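Local coordinates for alginate biosynthesis protein AlgX (Pseudomonas aeruginosa, PDB 4KNC), which takes part in the O-acetylation of the exopolysaccharide alginate and protects the polymer from degradation as it crosses the periplasm, at residues 30-35 and 200-205; 171-176 and 291-296; 253-256 and 262-265; 342-347 and 374-379; 364-369 and 422-427. One frame throughout, in Å; residues are numbered along the deposited sequence.

Contact 1 (30-35 and 200-205); sequences KYLGFF and AQLCGN
Leu32 and Leu202 make the apolar part of this contact through the ends of their side chains. Methyl CD1 of Leu32 lies 3.7 Å from CD2 of Leu202, and that same CD2 also approaches the second methyl of Leu32, with 4.1 Å to Leu32 CD2, so one branch of Leu202 sits against the fork of Leu32. In both leucines CG stands beside the backbone N and opposite the carbonyl carbon (chi1 -77° and -73°), and the two chains pass at a slant. Arg26 touches both leucines from a neighbouring loop.

Gln201 touches at two points. Its CB comes 4.3 Å from CE2 of Tyr31, obliquely to the ring, while its amide oxygen OE1 is 4.3 Å from Leu32 CD1; both are loose van der Waals approaches.

The fold context is the SGNH hydrolase-like domain, where the loop before strand 38-40 leans on the end of helix 194-203. That helix finishes at Cys203, whose SG is bonded to Cys18 SG in a disulfide, and Gly204 leaves the helical conformation with positive phi, a backbone choice that favours glycine.

Aromatic packing occurs inside the loop: CE2 of Phe35 lies 4.2 Å above the centre of the Tyr31 ring plane, and the side chains of both residues reach Ala198 on the helix. The Tyr31 side chain is also about 10 Å from that of Asp148, an inferred active-site residue. Within the loop Phe35 N is bonded to Leu32 O at 3.0 Å.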
# COMPACT_ATOMS: atom_id res chain seq x y z
N LYS A 30 -15.93 -13.48 5.11
CA LYS A 30 -14.95 -12.40 5.15
C LYS A 30 -13.61 -12.91 5.68
O LYS A 30 -12.60 -12.88 4.97
CB LYS A 30 -15.46 -11.23 6.00
CG LYS A 30 -16.46 -10.32 5.30
N TYR A 31 -13.62 -13.39 6.92
CA TYR A 31 -12.45 -13.97 7.55
C TYR A 31 -11.81 -15.04 6.65
O TYR A 31 -10.61 -15.00 6.37
CB TYR A 31 -12.86 -14.57 8.89
CG TYR A 31 -11.78 -15.34 9.63
CD1 TYR A 31 -10.69 -14.68 10.20
CD2 TYR A 31 -11.87 -16.71 9.80
CE1 TYR A 31 -9.72 -15.37 10.89
CE2 TYR A 31 -10.91 -17.42 10.50
CZ TYR A 31 -9.83 -16.74 11.03
OH TYR A 31 -8.87 -17.45 11.72
N LEU A 32 -12.64 -15.96 6.15
CA LEU A 32 -12.14 -17.12 5.42
C LEU A 32 -11.57 -16.86 4.02
O LEU A 32 -10.71 -17.61 3.56
CB LEU A 32 -13.21 -18.21 5.36
CG LEU A 32 -13.36 -18.97 6.67
CD1 LEU A 32 -14.44 -20.08 6.57
CD2 LEU A 32 -12.01 -19.53 7.06
N GLY A 33 -12.03 -15.80 3.37
CA GLY A 33 -11.67 -15.52 1.99
C GLY A 33 -10.19 -15.22 1.76
O GLY A 33 -9.70 -15.29 0.64
N PHE A 34 -9.49 -14.87 2.84
CA PHE A 34 -8.07 -14.60 2.79
C PHE A 34 -7.21 -15.88 2.79
O PHE A 34 -5.99 -15.80 2.69
CB PHE A 34 -7.68 -13.71 3.98
CG PHE A 34 -6.28 -13.15 3.89
CD1 PHE A 34 -5.95 -12.23 2.92
CD2 PHE A 34 -5.31 -13.53 4.80
CE1 PHE A 34 -4.65 -11.71 2.85
CE2 PHE A 34 -4.02 -13.02 4.74
CZ PHE A 34 -3.68 -12.11 3.76
N PHE A 35 -7.85 -17.05 2.89
CA PHE A 35 -7.10 -18.30 3.03
C PHE A 35 -7.37 -19.34 1.93
O PHE A 35 -6.84 -20.44 1.97
CB PHE A 35 -7.35 -18.91 4.40
CG PHE A 35 -7.15 -17.95 5.53
CD1 PHE A 35 -5.87 -17.68 6.00
CD2 PHE A 35 -8.23 -17.31 6.12
CE1 PHE A 35 -5.67 -16.77 7.05
CE2 PHE A 35 -8.04 -16.39 7.16
CZ PHE A 35 -6.76 -16.12 7.63
N ALA A 200 -7.68 -23.89 12.44
CA ALA A 200 -8.26 -24.23 13.74
C ALA A 200 -9.76 -23.97 13.73
O ALA A 200 -10.54 -24.77 14.25
CB ALA A 200 -7.60 -23.43 14.85
N GLN A 201 -10.17 -22.85 13.15
CA GLN A 201 -11.59 -22.52 13.10
C GLN A 201 -12.36 -23.52 12.23
O GLN A 201 -13.49 -23.92 12.58
CB GLN A 201 -11.79 -21.10 12.59
CG GLN A 201 -13.10 -20.47 13.00
CD GLN A 201 -14.21 -20.78 12.05
OE1 GLN A 201 -14.02 -20.76 10.83
NE2 GLN A 201 -15.39 -21.10 12.59
N LEU A 202 -11.75 -23.93 11.12
CA LEU A 202 -12.37 -24.86 10.18
C LEU A 202 -12.39 -26.32 10.62
O LEU A 202 -13.32 -27.05 10.33
CB LEU A 202 -11.64 -24.84 8.84
CG LEU A 202 -11.79 -23.64 7.91
CD1 LEU A 202 -10.98 -23.87 6.64
CD2 LEU A 202 -13.23 -23.42 7.57
N CYS A 203 -11.33 -26.75 11.30
CA CYS A 203 -11.05 -28.17 11.48
C CYS A 203 -10.80 -28.54 12.93
O CYS A 203 -10.68 -29.72 13.27
CB CYS A 203 -9.81 -28.58 10.65
SG CYS A 203 -10.01 -28.46 8.85
N GLY A 204 -10.69 -27.54 13.79
CA GLY A 204 -10.37 -27.79 15.19
C GLY A 204 -8.91 -28.18 15.37
O GLY A 204 -8.51 -28.65 16.43
N ASN A 205 -8.12 -28.00 14.31
CA ASN A 205 -6.69 -28.26 14.39
C ASN A 205 -6.01 -27.33 15.40
O ASN A 205 -6.56 -26.31 15.79
CB ASN A 205 -6.04 -28.12 13.01
CG ASN A 205 -6.44 -29.22 12.07
OD1 ASN A 205 -7.48 -29.85 12.25
ND2 ASN A 205 -5.62 -29.48 11.06

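Contact 2 (171-176 and 291-296); sequences PGFEEI and PKILIW
A compact turn, tied by bonds from Glu175 N to Gly172 O (3.1 Å) and from Ile176 N to Phe173 O (3.3 Å), presents Phe173 and Ile176 to the start of strand 293-298. Gly172 takes a positive phi, a conformation suited to glycine.

The focus of the packing is a single methyl group, CD1 of Ile293. CD1 of Ile176 meets it at 3.8 Å, the two isoleucine chains crossing at about a right angle. From another quarter comes Phe173, whose CD1 is 4.1 Å from Ile293 CD1; the methyl lies at the edge of the ring, near its plane, rather than over a face. With CG opposite its backbone N (chi1 -175°), Phe173 swings its ring beside the isoleucine, while Leu167 and Lys168 of helix 153-169 touch the same side chain.

Lys292 adds a lighter contact, its CB 4.5 Å from Ile176 CD1. The rest of its chain leads away, and NZ is hydrogen-bonded to Gln236 OE1. Contact between the segments is otherwise purely apolar and largely buried, with Ile176 also resting on Ile237 of strand 237-240.

Strand 293-298 lies between strands 80-85 and 237-240 in a four-stranded parallel sheet. The loop after helix 153-169 thus packs at the start of an inner strand of the sheet, as expected in the alpha/beta/alpha sandwich of SGNH hydrolases.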
# COMPACT_ATOMS: atom_id res chain seq x y z
N PRO A 171 18.96 7.75 -9.12
CA PRO A 171 19.57 9.08 -9.34
C PRO A 171 19.41 9.98 -8.11
O PRO A 171 18.31 10.11 -7.58
CB PRO A 171 18.78 9.63 -10.53
CG PRO A 171 18.32 8.42 -11.28
CD PRO A 171 18.03 7.39 -10.21
N GLY A 172 20.51 10.57 -7.65
CA GLY A 172 20.48 11.37 -6.43
C GLY A 172 20.88 10.66 -5.15
O GLY A 172 21.15 11.32 -4.14
N PHE A 173 20.93 9.32 -5.16
CA PHE A 173 21.25 8.55 -3.95
C PHE A 173 22.56 8.96 -3.30
O PHE A 173 22.71 8.87 -2.08
CB PHE A 173 21.26 7.03 -4.22
CG PHE A 173 21.47 6.19 -2.97
CD1 PHE A 173 20.38 5.76 -2.21
CD2 PHE A 173 22.75 5.82 -2.55
CE1 PHE A 173 20.56 5.00 -1.07
CE2 PHE A 173 22.95 5.07 -1.40
CZ PHE A 173 21.85 4.65 -0.66
N GLU A 174 23.51 9.44 -4.10
CA GLU A 174 24.83 9.76 -3.56
C GLU A 174 24.83 10.99 -2.66
O GLU A 174 25.64 11.10 -1.75
CB GLU A 174 25.85 9.90 -4.69
CG GLU A 174 27.29 9.65 -4.25
CD GLU A 174 27.58 8.20 -3.92
OE1 GLU A 174 26.67 7.35 -4.07
OE2 GLU A 174 28.72 7.90 -3.52
N GLU A 175 23.88 11.89 -2.89
CA GLU A 175 23.78 13.12 -2.11
C GLU A 175 23.03 12.91 -0.80
O GLU A 175 23.10 13.73 0.12
CB GLU A 175 23.11 14.23 -2.93
CG GLU A 175 24.04 14.94 -3.90
CD GLU A 175 24.72 14.00 -4.89
OE1 GLU A 175 24.04 13.09 -5.42
OE2 GLU A 175 25.94 14.16 -5.13
N ILE A 176 22.28 11.82 -0.73
CA ILE A 176 21.54 11.49 0.48
C ILE A 176 22.53 11.34 1.64
O ILE A 176 23.60 10.78 1.46
CB ILE A 176 20.68 10.23 0.24
CG1 ILE A 176 19.59 10.55 -0.79
CG2 ILE A 176 20.08 9.70 1.54
CD1 ILE A 176 18.68 9.40 -1.14
N PRO A 291 10.36 13.48 -0.10
CA PRO A 291 11.53 12.60 -0.16
C PRO A 291 12.10 12.59 -1.57
O PRO A 291 11.36 12.85 -2.51
CB PRO A 291 10.94 11.23 0.13
CG PRO A 291 9.54 11.31 -0.45
CD PRO A 291 9.09 12.72 -0.13
N LYS A 292 13.39 12.31 -1.70
CA LYS A 292 14.01 12.08 -3.00
C LYS A 292 13.57 10.71 -3.52
O LYS A 292 13.44 10.50 -4.72
CB LYS A 292 15.54 12.09 -2.85
CG LYS A 292 16.10 13.36 -2.26
CD LYS A 292 16.09 14.48 -3.29
CE LYS A 292 16.63 15.78 -2.71
NZ LYS A 292 15.69 16.38 -1.72
N ILE A 293 13.37 9.78 -2.59
CA ILE A 293 13.02 8.41 -2.93
C ILE A 293 11.82 7.94 -2.09
O ILE A 293 11.78 8.13 -0.87
CB ILE A 293 14.21 7.44 -2.74
CG1 ILE A 293 15.46 7.93 -3.48
CG2 ILE A 293 13.84 6.01 -3.18
CD1 ILE A 293 16.65 7.00 -3.36
N LEU A 294 10.86 7.33 -2.76
CA LEU A 294 9.68 6.78 -2.11
C LEU A 294 9.65 5.28 -2.38
O LEU A 294 9.59 4.86 -3.54
CB LEU A 294 8.41 7.43 -2.66
CG LEU A 294 7.05 6.94 -2.14
CD1 LEU A 294 6.93 7.15 -0.64
CD2 LEU A 294 5.92 7.66 -2.86
N ILE A 295 9.73 4.49 -1.32
CA ILE A 295 9.65 3.04 -1.45
C ILE A 295 8.23 2.54 -1.13
O ILE A 295 7.67 2.88 -0.09
CB ILE A 295 10.64 2.35 -0.50
CG1 ILE A 295 12.06 2.86 -0.72
CG2 ILE A 295 10.59 0.83 -0.66
CD1 ILE A 295 13.00 2.41 0.36
N TRP A 296 7.66 1.72 -2.00
CA TRP A 296 6.27 1.32 -1.86
C TRP A 296 6.16 -0.19 -1.87
O TRP A 296 6.44 -0.84 -2.87
CB TRP A 296 5.45 1.94 -3.00
CG TRP A 296 3.96 1.68 -2.94
CD1 TRP A 296 3.23 1.17 -1.89
CD2 TRP A 296 3.03 1.91 -4.00
NE1 TRP A 296 1.89 1.08 -2.25
CE2 TRP A 296 1.75 1.51 -3.54
CE3 TRP A 296 3.15 2.38 -5.31
CZ2 TRP A 296 0.61 1.60 -4.33
CZ3 TRP A 296 2.01 2.48 -6.10
CH2 TRP A 296 0.76 2.09 -5.60

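Contact 3 (253-256 and 262-265); sequences GFLE and DILN
With CG of Glu256 opposite its carbonyl carbon (chi1 -63°) and the chain extended beyond it (chi2 167°), the carboxylate is carried off helix 251-259 to the backbone of Ile263. Ile263 itself holds CG1 beside its backbone N, bringing that methylene against the helix.

The polar link is one bond: Ile263 N donates to Glu256 OE2 at 3.2 Å, nearly straight at 169°, using the anti lone pair of that oxygen, away from OE1. A water bridges the same two residues. It gives one hydrogen to Ile263 O at 2.6 Å and the other to Glu256 OE2 at 3.2 Å, so a single carboxylate oxygen serves both the N-H and, through the water, the carbonyl of the same residue.

Alongside, the aliphatic parts run past each other in opposite directions. Glu256 CG lies 3.5 Å from Ile263 CG1, and Leu255 CB reaches that same CG1 at 3.9 Å. Ile263 continues inward to Ile237 and Leu239 of the neighbouring strand 237-240. The helix and strand 263-265 belong to a beta-alpha-beta unit that starts with strand 237-240, and this contact joins the middle of the helix to the outermost strand of the parallel sheet.

One feature opposes the rest. Asp262 OD1 stands 3.9 Å from Glu256 OE2, and the ion pair of Asp262 OD2 with Lys179 NZ is long and weak. The two carboxylates would be expected to raise each other's affinity for a proton somewhat, whereas the N-H and the water probably stabilise charge on Glu256.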
# COMPACT_ATOMS: atom_id res chain seq x y z
N GLY A 253 14.56 -1.16 9.20
CA GLY A 253 15.86 -1.21 9.84
C GLY A 253 16.91 -1.91 8.98
O GLY A 253 18.05 -1.44 8.87
N PHE A 254 16.54 -3.03 8.37
CA PHE A 254 17.48 -3.69 7.47
C PHE A 254 17.77 -2.84 6.23
O PHE A 254 18.89 -2.82 5.73
CB PHE A 254 16.96 -5.07 7.08
CG PHE A 254 16.82 -6.02 8.26
CD1 PHE A 254 17.89 -6.24 9.12
CD2 PHE A 254 15.63 -6.68 8.50
CE1 PHE A 254 17.76 -7.11 10.21
CE2 PHE A 254 15.49 -7.55 9.59
CZ PHE A 254 16.57 -7.76 10.44
N LEU A 255 16.76 -2.12 5.74
CA LEU A 255 17.01 -1.18 4.65
C LEU A 255 18.07 -0.17 5.06
O LEU A 255 18.99 0.11 4.28
CB LEU A 255 15.74 -0.46 4.23
CG LEU A 255 14.72 -1.29 3.45
CD1 LEU A 255 13.38 -0.55 3.32
CD2 LEU A 255 15.25 -1.64 2.07
N GLU A 256 17.96 0.38 6.27
CA GLU A 256 18.98 1.35 6.71
C GLU A 256 20.35 0.69 6.82
O GLU A 256 21.35 1.27 6.39
CB GLU A 256 18.60 1.98 8.04
CG GLU A 256 17.33 2.81 8.01
CD GLU A 256 16.84 3.14 9.40
OE1 GLU A 256 17.11 2.34 10.31
OE2 GLU A 256 16.20 4.20 9.58
N ASP A 262 18.90 6.88 6.25
CA ASP A 262 17.67 6.92 7.05
C ASP A 262 16.42 6.56 6.23
O ASP A 262 16.26 7.01 5.09
CB ASP A 262 17.46 8.30 7.69
CG ASP A 262 18.20 8.46 9.01
OD1 ASP A 262 18.37 7.45 9.72
OD2 ASP A 262 18.62 9.58 9.35
N ILE A 263 15.55 5.75 6.81
CA ILE A 263 14.31 5.39 6.13
C ILE A 263 13.14 5.83 6.98
O ILE A 263 12.90 5.28 8.06
CB ILE A 263 14.23 3.86 5.91
CG1 ILE A 263 15.46 3.36 5.14
CG2 ILE A 263 12.94 3.50 5.20
CD1 ILE A 263 15.42 3.60 3.65
N LEU A 264 12.40 6.84 6.52
CA LEU A 264 11.17 7.25 7.20
C LEU A 264 10.08 6.23 6.99
O LEU A 264 9.55 6.12 5.89
CB LEU A 264 10.69 8.59 6.65
CG LEU A 264 11.70 9.73 6.71
CD1 LEU A 264 11.18 10.92 5.93
CD2 LEU A 264 11.98 10.11 8.16
N ASN A 265 9.74 5.48 8.04
CA ASN A 265 8.73 4.43 7.95
C ASN A 265 7.30 4.95 8.16
O ASN A 265 6.95 5.34 9.27
CB ASN A 265 9.04 3.33 8.96
CG ASN A 265 8.20 2.09 8.77
OD1 ASN A 265 7.16 2.12 8.10
ND2 ASN A 265 8.63 0.98 9.35
O HOH W 1 13.11 3.95 10.31

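Contact 4 (342-347 and 374-379); sequences LLNSAA and WYMNGR
The methyl CE of Met376 lies over one face of the flat side-chain amide of Asn344, displaced toward its nitrogen end: CE is 3.5 Å from Asn344 ND2 and 4.0 Å from Asn344 CG. On the Met376 side, the ring of Trp374 has Gly378 C at its edge, in plane.

Asn344 sends CG opposite its backbone N (chi1 -173°), which turns the amide toward the second segment, and the methionine chain crosses it at about a right angle. Two bonds hold the amide in place: ND2 donates to Phe412 O, and OD1 accepts from Leu348 N. The amide's rotation is therefore fixed by backbone groups, and the Met376 methyl packs against a group already satisfied.

Met376 bends at chi2 (-91°) to lay the same methyl on Ala347, with CE 3.8 Å from Ala347 CA and 4.1 Å from Ala347 CB. Its chain also rests on Leu413 of strand 412-418, which runs between the two strands that the segments end.

Each segment runs from a strand end into a type I turn. The turn from Asn344 to Ala347, closed by Ala347 N to Asn344 O at 2.9 Å, follows strand 338-343. Asn377 OD1 accepts from Arg379 N at 3.1 Å, an Asx turn. The turn from Tyr375 to Gly378 is the hairpin connection between strands 368-375 and 380-386, in the same antiparallel sheet of the C-terminal carbohydrate-binding module.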
# COMPACT_ATOMS: atom_id res chain seq x y z
N LEU A 342 -21.56 21.91 -1.40
CA LEU A 342 -21.14 23.01 -2.26
C LEU A 342 -22.10 23.13 -3.44
O LEU A 342 -22.45 22.12 -4.07
CB LEU A 342 -19.73 22.79 -2.77
CG LEU A 342 -18.66 22.60 -1.69
CD1 LEU A 342 -17.35 22.19 -2.33
CD2 LEU A 342 -18.48 23.87 -0.89
N LEU A 343 -22.53 24.35 -3.71
CA LEU A 343 -23.45 24.61 -4.81
C LEU A 343 -22.89 25.73 -5.68
O LEU A 343 -22.73 26.86 -5.23
CB LEU A 343 -24.85 24.98 -4.28
CG LEU A 343 -26.01 25.18 -5.28
CD1 LEU A 343 -26.34 23.89 -6.02
CD2 LEU A 343 -27.26 25.75 -4.59
N ASN A 344 -22.58 25.40 -6.93
CA ASN A 344 -22.20 26.37 -7.95
C ASN A 344 -23.41 27.23 -8.36
O ASN A 344 -23.79 27.27 -9.54
CB ASN A 344 -21.62 25.63 -9.16
CG ASN A 344 -21.04 26.57 -10.22
OD1 ASN A 344 -20.98 27.79 -10.04
ND2 ASN A 344 -20.61 25.98 -11.33
N SER A 345 -24.01 27.92 -7.39
CA SER A 345 -25.23 28.71 -7.65
C SER A 345 -25.03 29.90 -8.59
O SER A 345 -25.99 30.42 -9.16
CB SER A 345 -25.85 29.19 -6.33
OG SER A 345 -24.93 29.95 -5.57
N ALA A 346 -23.78 30.34 -8.77
CA ALA A 346 -23.49 31.43 -9.70
C ALA A 346 -23.20 30.89 -11.10
O ALA A 346 -22.87 31.65 -12.01
CB ALA A 346 -22.33 32.28 -9.20
N ALA A 347 -23.34 29.57 -11.26
CA ALA A 347 -23.12 28.90 -12.54
C ALA A 347 -21.77 29.26 -13.15
O ALA A 347 -21.68 29.60 -14.32
CB ALA A 347 -24.24 29.22 -13.51
N TRP A 374 -23.01 16.38 -8.75
CA TRP A 374 -24.00 16.71 -9.79
C TRP A 374 -23.42 17.67 -10.82
O TRP A 374 -22.67 18.61 -10.47
CB TRP A 374 -25.25 17.36 -9.19
CG TRP A 374 -26.13 16.44 -8.42
CD1 TRP A 374 -26.11 16.21 -7.07
CD2 TRP A 374 -27.18 15.60 -8.94
NE1 TRP A 374 -27.07 15.29 -6.73
CE2 TRP A 374 -27.74 14.90 -7.86
CE3 TRP A 374 -27.69 15.38 -10.22
CZ2 TRP A 374 -28.78 13.99 -8.01
CZ3 TRP A 374 -28.73 14.48 -10.37
CH2 TRP A 374 -29.26 13.80 -9.28
N TYR A 375 -23.81 17.45 -12.07
CA TYR A 375 -23.41 18.30 -13.17
C TYR A 375 -24.61 19.06 -13.74
O TYR A 375 -25.76 18.71 -13.47
CB TYR A 375 -22.72 17.47 -14.25
CG TYR A 375 -21.50 16.75 -13.72
CD1 TYR A 375 -20.30 17.43 -13.53
CD2 TYR A 375 -21.55 15.41 -13.39
CE1 TYR A 375 -19.18 16.79 -13.04
CE2 TYR A 375 -20.43 14.75 -12.90
CZ TYR A 375 -19.25 15.45 -12.72
OH TYR A 375 -18.14 14.82 -12.23
N MET A 376 -24.34 20.10 -14.52
CA MET A 376 -25.37 20.97 -15.08
C MET A 376 -26.33 20.26 -16.05
O MET A 376 -27.29 20.87 -16.52
CB MET A 376 -24.72 22.17 -15.77
CG MET A 376 -23.87 23.05 -14.86
SD MET A 376 -24.76 24.40 -14.06
CE MET A 376 -23.45 25.18 -13.12
N ASN A 377 -26.06 18.99 -16.34
CA ASN A 377 -26.88 18.21 -17.26
C ASN A 377 -27.70 17.13 -16.56
O ASN A 377 -28.19 16.19 -17.19
CB ASN A 377 -25.98 17.56 -18.31
CG ASN A 377 -24.81 16.86 -17.68
OD1 ASN A 377 -24.97 15.86 -16.99
ND2 ASN A 377 -23.61 17.39 -17.90
N GLY A 378 -27.83 17.25 -15.24
CA GLY A 378 -28.62 16.31 -14.47
C GLY A 378 -27.94 14.98 -14.17
O GLY A 378 -28.49 14.17 -13.44
N ARG A 379 -26.76 14.75 -14.73
CA ARG A 379 -26.01 13.53 -14.42
C ARG A 379 -25.37 13.61 -13.04
O ARG A 379 -25.20 14.70 -12.49
CB ARG A 379 -24.93 13.25 -15.47
CG ARG A 379 -25.39 12.41 -16.65
CD ARG A 379 -25.54 10.95 -16.26
NE ARG A 379 -25.86 10.12 -17.42
CZ ARG A 379 -27.09 9.74 -17.76
NH1 ARG A 379 -28.13 10.12 -17.03
NH2 ARG A 379 -27.28 8.99 -18.84

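Contact 5 (364-369 and 422-427); sequences PSVHEL and DMPQGL
Two loops of the C-terminal carbohydrate-binding module pack together here, one leading into strand 368-375 and the other, carrying a type II turn from Pro424 to Leu427, leading into strand 428-435. Val366 carries the contact for the first loop. Its CG2 and the isobutyl end of Leu427 point at each other tip to tip, with Val366 CG2 3.8 Å from Leu427 CD2 and 4.1 Å from Leu427 CD1, so the valine methyl faces the fork of the leucine.

The torsions explain the meeting. Val366 has CG1 opposite its backbone N (chi1 -174°), leaving CG2 as the branch aimed across, and Leu427 extends CG opposite its own backbone N (chi1 -179°).

Pro424, at the start of the turn, adds its ring to the same methyl: CD of Pro424 is 4.2 Å from Val366 CG2. The two ends of the turn thus meet this methyl from the same side. The closing bond, Leu427 N to Pro424 O at 3.4 Å, is weak. Gly426 adopts a positive phi, which suits a residue without a side chain.

The loop residues are anchored outward as well as to each other. Val366 O accepts a hydrogen bond from Tyr397 OH on strand 396-400, and the Val366 side chain leans on Tyr361 of strand 355-361. Leu427 pairs through its backbone with Leu334, just beyond strand 326-333, where strand 428-435 sets out.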
# COMPACT_ATOMS: atom_id res chain seq x y z
N PRO A 364 -11.35 13.49 13.09
CA PRO A 364 -10.36 12.69 12.36
C PRO A 364 -10.62 11.19 12.43
O PRO A 364 -9.92 10.42 11.77
CB PRO A 364 -9.04 13.00 13.10
CG PRO A 364 -9.30 14.28 13.83
CD PRO A 364 -10.75 14.23 14.21
N SER A 365 -11.62 10.78 13.21
CA SER A 365 -11.92 9.35 13.35
C SER A 365 -12.99 8.91 12.36
O SER A 365 -13.49 7.79 12.44
CB SER A 365 -12.35 9.03 14.78
OG SER A 365 -13.60 9.63 15.08
N VAL A 366 -13.35 9.80 11.44
CA VAL A 366 -14.33 9.44 10.42
C VAL A 366 -13.63 8.93 9.16
O VAL A 366 -13.13 9.71 8.35
CB VAL A 366 -15.26 10.61 10.07
CG1 VAL A 366 -16.34 10.13 9.12
CG2 VAL A 366 -15.89 11.18 11.34
N HIS A 367 -13.63 7.61 9.01
CA HIS A 367 -12.82 6.94 8.00
C HIS A 367 -13.63 6.52 6.78
O HIS A 367 -13.32 5.53 6.12
CB HIS A 367 -12.13 5.73 8.62
CG HIS A 367 -11.24 6.07 9.77
ND1 HIS A 367 -10.30 7.08 9.70
CD2 HIS A 367 -11.14 5.56 11.02
CE1 HIS A 367 -9.65 7.16 10.85
NE2 HIS A 367 -10.15 6.25 11.67
N GLU A 368 -14.66 7.29 6.48
CA GLU A 368 -15.51 7.01 5.34
C GLU A 368 -16.03 8.33 4.80
O GLU A 368 -16.41 9.20 5.58
CB GLU A 368 -16.67 6.11 5.75
CG GLU A 368 -17.67 5.86 4.64
CD GLU A 368 -18.89 5.08 5.09
OE1 GLU A 368 -19.48 5.43 6.14
OE2 GLU A 368 -19.27 4.11 4.39
N LEU A 369 -16.04 8.48 3.48
CA LEU A 369 -16.59 9.67 2.83
C LEU A 369 -17.46 9.30 1.63
O LEU A 369 -16.96 8.74 0.66
CB LEU A 369 -15.48 10.62 2.39
CG LEU A 369 -15.96 11.80 1.55
CD1 LEU A 369 -16.94 12.64 2.35
CD2 LEU A 369 -14.81 12.65 1.04
N ASP A 422 -22.05 5.70 11.74
CA ASP A 422 -22.06 6.02 13.17
C ASP A 422 -21.47 7.40 13.41
O ASP A 422 -20.46 7.55 14.10
CB ASP A 422 -21.28 4.97 13.97
CG ASP A 422 -21.99 3.62 14.02
OD1 ASP A 422 -23.24 3.60 13.98
OD2 ASP A 422 -21.29 2.59 14.09
N MET A 423 -22.12 8.41 12.84
CA MET A 423 -21.63 9.77 12.91
C MET A 423 -21.56 10.33 14.34
O MET A 423 -22.56 10.32 15.07
CB MET A 423 -22.49 10.68 12.04
CG MET A 423 -22.24 12.15 12.26
SD MET A 423 -23.31 13.20 11.28
CE MET A 423 -23.16 14.71 12.22
N PRO A 424 -20.38 10.84 14.74
CA PRO A 424 -20.20 11.57 16.00
C PRO A 424 -21.12 12.78 16.06
O PRO A 424 -21.37 13.40 15.03
CB PRO A 424 -18.74 12.03 15.93
CG PRO A 424 -18.08 11.04 15.03
CD PRO A 424 -19.11 10.67 14.01
N GLN A 425 -21.62 13.12 17.25
CA GLN A 425 -22.52 14.26 17.38
C GLN A 425 -21.75 15.57 17.24
O GLN A 425 -20.61 15.68 17.69
CB GLN A 425 -23.30 14.21 18.70
CG GLN A 425 -22.48 14.46 19.95
CD GLN A 425 -23.21 14.09 21.22
OE1 GLN A 425 -24.22 13.38 21.18
NE2 GLN A 425 -22.71 14.55 22.36
N GLY A 426 -22.38 16.54 16.60
CA GLY A 426 -21.75 17.83 16.36
C GLY A 426 -20.91 17.85 15.10
O GLY A 426 -20.54 18.93 14.62
N LEU A 427 -20.62 16.67 14.55
CA LEU A 427 -19.70 16.51 13.41
C LEU A 427 -20.00 17.44 12.25
O LEU A 427 -21.12 17.47 11.73
CB LEU A 427 -19.70 15.06 12.91
CG LEU A 427 -18.75 14.75 11.73
CD1 LEU A 427 -17.31 14.93 12.14
CD2 LEU A 427 -18.96 13.35 11.18

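In the fold
Contacts 1, 2 and 3 belong to the SGNH hydrolase-like domain, contacts 4 and 5 to the carbohydrate-binding module that follows it in the chain. Contact 3 is nested within the loop closed by contact 2; their centres are about 12 Å apart, and they meet where Ile295 packs on Leu255 and Ile263, beside one parallel sheet. Contact 1 lies across the chain's centre from contact 2, about 42 Å between centres. In the module, contacts 4 and 5 alternate along the chain and use strand 368-375, with centres about 26 Å apart. The centres of contacts 2 and 4 are about 44 Å apart; the two groups fall in different domains, the second a module that may bind alginate.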